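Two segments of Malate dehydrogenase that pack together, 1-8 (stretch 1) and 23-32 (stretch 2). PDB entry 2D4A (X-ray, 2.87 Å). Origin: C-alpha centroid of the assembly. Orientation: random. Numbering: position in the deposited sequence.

Stretch 1 (1-8) MITILGAG
Stretch 2, residues 23-32: YDDLLLIART

Two parallel strands, Ile2 to Leu5 and Leu26 to Ile29, lie side by side with their axes 4.6 Å apart at closest approach and 20° between their directions. Ile2 pairs with Leu26, Thr3 with Leu27, Ile4 with Leu28 and Leu5 with Ile29, and the CA–CA spacing widens from about 4.6 Å at the first pair to 5.1 Å at the last. Phi runs from -95° to -136° and psi from 102° to 136° through both strands. Five backbone hydrogen bonds form the ladder: Ile2 N to Asp25 O (2.8 Å), Leu27 N to Ile2 O (2.9 Å), Ile4 N to Leu27 O (2.9 Å), Ile29 N to Ile4 O (3.0 Å) and Gly6 N to Ile29 O (2.9 Å). Thus Ile2 and Ile4 each reach stretch 2 through both N and O, as parallel pairing requires. CA-H...O contacts tighten it, the shortest from Leu26 CA to Ile2 O (3.1 Å).

Met1 covers the most surface of any residue here, 81 Å². Its side chain, chi1 p, chi2 t, chi3 p, leaves sideways and lays SD 3.3 Å from Leu27 CB, so a flexible thioether covers the start of the pairing. Met1 N also makes a salt bridge with Asp24 OD2 (3.3 Å), although the angle is too poor for a hydrogen bond. Asp24, chi1 t, points toward stretch 1, and its OD1 accepts a very short bond from Asp25 N (2.3 Å).

Ile2 (71 Å²) and Ile4 (70 Å²) share one face of the sheet with Leu26 and Leu28. Both isoleucines are m at chi1 and t at chi2, and their branched CB atoms suit extended backbone. Ile2 CB lies 4.3 Å from Leu26 CB, where Leu26 is p, t; Ile4 CB meets Leu28 CD1 at 3.6 Å, because Leu28, m, m, brings its end nearer to stretch 1. All four are buried, as their hydrocarbon side chains favour.

The other face carries Thr3, Leu5, Leu27 and Ile29, also buried. Leu27 has chi1 t and chi2 -113°; Ile29 is m, t. Thr3, chi1 m, sets CG2 4.0 Å from Ile29 CD1, while its OG1 is hydrogen-bonded elsewhere in the structure. Leu5 has chi1 -91° and chi2 36°, with CD1 4.3 Å from Ile29 CB.

Beyond the strands, Gly6 (phi 173°, psi -62°) turns the chain. Ala7 (phi 55°, psi 20°) and Ala30 point toward the opposite stretch, their CB atoms only 3.2 Å apart, and Gly8 follows at a helix N-cap.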

ATOM      1  N   MET B   1     -20.153  -4.716  -2.947  1.00 36.52           N
ATOM      2  CA  MET B   1     -19.304  -5.157  -1.852  1.00 37.82           C
ATOM      3  C   MET B   1     -18.825  -6.600  -1.984  1.00 37.39           C
ATOM      4  O   MET B   1     -19.243  -7.330  -2.884  1.00 37.84           O
ATOM      5  CB  MET B   1     -20.031  -4.998  -0.520  1.00 40.04           C
ATOM      6  CG  MET B   1     -21.262  -5.858  -0.385  1.00 43.14           C
ATOM      7  SD  MET B   1     -21.680  -6.066   1.343  1.00 51.10           S
ATOM      8  CE  MET B   1     -21.635  -4.368   1.917  1.00 46.07           C
ATOM      9  N   ILE B   2     -17.938  -6.997  -1.073  1.00 36.05           N
ATOM     10  CA  ILE B   2     -17.380  -8.345  -1.040  1.00 34.96           C
ATOM     11  C   ILE B   2     -17.961  -9.101   0.149  1.00 35.50           C
ATOM     12  O   ILE B   2     -17.769  -8.704   1.307  1.00 35.51           O
ATOM     13  CB  ILE B   2     -15.848  -8.326  -0.862  1.00 34.03           C
ATOM     14  CG1 ILE B   2     -15.193  -7.519  -1.983  1.00 33.93           C
ATOM     15  CG2 ILE B   2     -15.308  -9.742  -0.848  1.00 31.97           C
ATOM     16  CD1 ILE B   2     -13.697  -7.317  -1.793  1.00 33.88           C
ATOM     17  N   THR B   3     -18.659 -10.197  -0.130  1.00 33.23           N
ATOM     18  CA  THR B   3     -19.248 -10.994   0.945  1.00 30.17           C
ATOM     19  C   THR B   3     -18.409 -12.217   1.291  1.00 28.33           C
ATOM     20  O   THR B   3     -18.021 -12.974   0.412  1.00 29.20           O
ATOM     21  CB  THR B   3     -20.660 -11.480   0.571  1.00 28.34           C
ATOM     22  OG1 THR B   3     -21.517 -10.351   0.370  1.00 29.70           O
ATOM     23  CG2 THR B   3     -21.229 -12.343   1.674  1.00 26.03           C
ATOM     24  N   ILE B   4     -18.112 -12.396   2.573  1.00 26.68           N
ATOM     25  CA  ILE B   4     -17.375 -13.578   3.000  1.00 25.57           C
ATOM     26  C   ILE B   4     -18.381 -14.485   3.708  1.00 25.41           C
ATOM     27  O   ILE B   4     -19.068 -14.054   4.629  1.00 24.46           O
ATOM     28  CB  ILE B   4     -16.232 -13.277   4.014  1.00 26.56           C
ATOM     29  CG1 ILE B   4     -15.106 -12.463   3.375  1.00 28.26           C
ATOM     30  CG2 ILE B   4     -15.613 -14.576   4.481  1.00 25.93           C
ATOM     31  CD1 ILE B   4     -14.170 -11.826   4.356  1.00 35.32           C
ATOM     32  N   LEU B   5     -18.492 -15.730   3.258  1.00 26.60           N
ATOM     33  CA  LEU B   5     -19.386 -16.697   3.891  1.00 27.94           C
ATOM     34  C   LEU B   5     -18.519 -17.609   4.738  1.00 29.67           C
ATOM     35  O   LEU B   5     -17.865 -18.508   4.207  1.00 29.84           O
ATOM     36  CB  LEU B   5     -20.104 -17.540   2.840  1.00 27.81           C
ATOM     37  CG  LEU B   5     -21.445 -16.994   2.354  1.00 27.28           C
ATOM     38  CD1 LEU B   5     -21.354 -15.492   2.290  1.00 27.73           C
ATOM     39  CD2 LEU B   5     -21.815 -17.592   1.006  1.00 24.35           C
ATOM     40  N   GLY B   6     -18.524 -17.349   6.103  1.00 29.99           N
ATOM     41  CA  GLY B   6     -17.684 -18.163   6.918  1.00 31.62           C
ATOM     42  C   GLY B   6     -17.545 -17.795   8.360  1.00 33.11           C
ATOM     43  O   GLY B   6     -17.891 -18.574   9.260  1.00 35.91           O
ATOM     44  N   ALA B   7     -17.010 -16.584   8.503  1.00 30.85           N
ATOM     45  CA  ALA B   7     -16.724 -16.172   9.909  1.00 30.67           C
ATOM     46  C   ALA B   7     -15.864 -17.135  10.677  1.00 30.18           C
ATOM     47  O   ALA B   7     -15.626 -17.053  11.903  1.00 31.88           O
ATOM     48  CB  ALA B   7     -18.002 -15.762  10.579  1.00 29.79           C
ATOM     49  N   GLY B   8     -15.051 -18.079  10.069  1.00 28.41           N
ATOM     50  CA  GLY B   8     -14.104 -19.013  10.627  1.00 25.49           C
ATOM     51  C   GLY B   8     -12.693 -18.522  10.740  1.00 25.73           C
ATOM     52  O   GLY B   8     -12.409 -17.371  10.369  1.00 26.58           O
ATOM     53  N   TYR B  23     -10.081  -2.655  -0.740  1.00 32.50           N
ATOM     54  CA  TYR B  23     -10.592  -2.684  -2.103  1.00 31.70           C
ATOM     55  C   TYR B  23     -12.072  -2.373  -2.219  1.00 31.20           C
ATOM     56  O   TYR B  23     -12.540  -1.966  -3.277  1.00 32.80           O
ATOM     57  CB  TYR B  23     -10.365  -4.042  -2.747  1.00 31.02           C
ATOM     58  CG  TYR B  23      -8.933  -4.482  -2.905  1.00 31.02           C
ATOM     59  CD1 TYR B  23      -8.026  -3.751  -3.666  1.00 29.38           C
ATOM     60  CD2 TYR B  23      -8.520  -5.707  -2.388  1.00 32.18           C
ATOM     61  CE1 TYR B  23      -6.749  -4.246  -3.919  1.00 30.89           C
ATOM     62  CE2 TYR B  23      -7.253  -6.207  -2.635  1.00 32.24           C
ATOM     63  CZ  TYR B  23      -6.373  -5.476  -3.404  1.00 31.40           C
ATOM     64  OH  TYR B  23      -5.138  -6.003  -3.687  1.00 31.74           O
ATOM     65  N   ASP B  24     -12.823  -2.563  -1.150  1.00 29.02           N
ATOM     66  CA  ASP B  24     -14.253  -2.331  -1.248  1.00 27.98           C
ATOM     67  C   ASP B  24     -14.824  -2.607   0.124  1.00 28.38           C
ATOM     68  O   ASP B  24     -14.080  -2.897   1.058  1.00 29.22           O
ATOM     69  CB  ASP B  24     -14.822  -3.293  -2.313  1.00 27.45           C
ATOM     70  CG  ASP B  24     -16.334  -3.229  -2.449  1.00 26.63           C
ATOM     71  OD1 ASP B  24     -16.960  -2.288  -1.906  1.00 28.48           O
ATOM     72  OD2 ASP B  24     -16.889  -4.132  -3.123  1.00 21.48           O
ATOM     73  N   ASP B  25     -16.134  -2.491   0.266  1.00 29.01           N
ATOM     74  CA  ASP B  25     -16.741  -2.773   1.550  1.00 30.13           C
ATOM     75  C   ASP B  25     -16.843  -4.275   1.638  1.00 29.81           C
ATOM     76  O   ASP B  25     -16.887  -4.959   0.612  1.00 27.96           O
ATOM     77  CB  ASP B  25     -18.129  -2.155   1.644  1.00 30.71           C
ATOM     78  CG  ASP B  25     -18.096  -0.650   1.557  1.00 33.60           C
ATOM     79  OD1 ASP B  25     -17.072  -0.043   1.964  1.00 33.17           O
ATOM     80  OD2 ASP B  25     -19.103  -0.065   1.101  1.00 36.83           O
ATOM     81  N   LEU B  26     -16.854  -4.807   2.854  1.00 30.28           N
ATOM     82  CA  LEU B  26     -16.970  -6.250   2.983  1.00 32.14           C
ATOM     83  C   LEU B  26     -17.957  -6.620   4.079  1.00 31.07           C
ATOM     84  O   LEU B  26     -17.972  -6.013   5.143  1.00 29.99           O
ATOM     85  CB  LEU B  26     -15.585  -6.890   3.194  1.00 33.96           C
ATOM     86  CG  LEU B  26     -14.819  -6.809   4.509  1.00 35.67           C
ATOM     87  CD1 LEU B  26     -13.354  -7.126   4.266  1.00 36.05           C
ATOM     88  CD2 LEU B  26     -14.960  -5.434   5.090  1.00 38.63           C
ATOM     89  N   LEU B  27     -18.809  -7.597   3.772  1.00 31.40           N
ATOM     90  CA  LEU B  27     -19.856  -8.075   4.673  1.00 31.17           C
ATOM     91  C   LEU B  27     -19.641  -9.541   5.063  1.00 32.10           C
ATOM     92  O   LEU B  27     -19.538 -10.406   4.196  1.00 32.72           O
ATOM     93  CB  LEU B  27     -21.218  -7.917   3.981  1.00 30.85           C
ATOM     94  CG  LEU B  27     -22.566  -8.252   4.638  1.00 30.02           C
ATOM     95  CD1 LEU B  27     -23.201  -9.434   3.944  1.00 28.92           C
ATOM     96  CD2 LEU B  27     -22.386  -8.501   6.122  1.00 30.72           C
ATOM     97  N   LEU B  28     -19.581  -9.806   6.369  1.00 31.66           N
ATOM     98  CA  LEU B  28     -19.389 -11.160   6.894  1.00 30.67           C
ATOM     99  C   LEU B  28     -20.709 -11.842   7.242  1.00 31.27           C
ATOM    100  O   LEU B  28     -21.531 -11.275   7.962  1.00 30.98           O
ATOM    101  CB  LEU B  28     -18.557 -11.141   8.181  1.00 31.93           C
ATOM    102  CG  LEU B  28     -17.049 -10.928   8.232  1.00 31.97           C
ATOM    103  CD1 LEU B  28     -16.382 -11.958   7.353  1.00 33.07           C
ATOM    104  CD2 LEU B  28     -16.698  -9.523   7.796  1.00 33.31           C
ATOM    105  N   ILE B  29     -20.906 -13.065   6.757  1.00 31.08           N
ATOM    106  CA  ILE B  29     -22.113 -13.818   7.081  1.00 32.02           C
ATOM    107  C   ILE B  29     -21.748 -15.222   7.579  1.00 33.46           C
ATOM    108  O   ILE B  29     -20.885 -15.893   7.005  1.00 34.00           O
ATOM    109  CB  ILE B  29     -23.069 -13.937   5.867  1.00 32.47           C
ATOM    110  CG1 ILE B  29     -23.476 -12.543   5.381  1.00 33.53           C
ATOM    111  CG2 ILE B  29     -24.329 -14.701   6.262  1.00 30.13           C
ATOM    112  CD1 ILE B  29     -24.353 -12.554   4.130  1.00 35.49           C
ATOM    113  N   ALA B  30     -22.395 -15.656   8.675  1.00 42.34           N
ATOM    114  CA  ALA B  30     -22.212 -16.964   9.284  1.00 43.41           C
ATOM    115  C   ALA B  30     -23.467 -17.304  10.084  1.00 44.24           C
ATOM    116  O   ALA B  30     -24.179 -16.417  10.552  1.00 43.66           O
ATOM    117  CB  ALA B  30     -20.979 -16.967  10.183  1.00 43.27           C
ATOM    118  N   ARG B  31     -23.719 -18.598  10.232  1.00 45.18           N
ATOM    119  CA  ARG B  31     -24.886 -19.103  10.935  1.00 45.62           C
ATOM    120  C   ARG B  31     -24.922 -18.781  12.422  1.00 44.38           C
ATOM    121  O   ARG B  31     -25.954 -18.373  12.957  1.00 44.04           O
ATOM    122  CB  ARG B  31     -24.980 -20.619  10.711  1.00 48.69           C
ATOM    123  CG  ARG B  31     -23.649 -21.366  10.919  1.00 53.34           C
ATOM    124  CD  ARG B  31     -23.353 -22.377   9.794  1.00 56.34           C
ATOM    125  NE  ARG B  31     -22.842 -21.761   8.565  1.00 56.31           N
ATOM    126  CZ  ARG B  31     -21.666 -21.147   8.467  1.00 57.08           C
ATOM    127  NH1 ARG B  31     -20.868 -21.057   9.522  1.00 57.74           N
ATOM    128  NH2 ARG B  31     -21.282 -20.629   7.310  1.00 57.68           N
ATOM    129  N   THR B  32     -23.795 -18.961  13.096  1.00 44.27           N
ATOM    130  CA  THR B  32     -23.721 -18.698  14.530  1.00 44.26           C
ATOM    131  C   THR B  32     -24.059 -17.246  14.851  1.00 44.40           C
ATOM    132  O   THR B  32     -23.449 -16.322  14.315  1.00 46.39           O
ATOM    133  CB  THR B  32     -22.318 -19.015  15.068  1.00 44.00           C
ATOM    134  OG1 THR B  32     -22.003 -20.387  14.794  1.00 43.68           O
ATOM    135  CG2 THR B  32     -22.256 -18.771  16.558  1.00 43.15           C
TER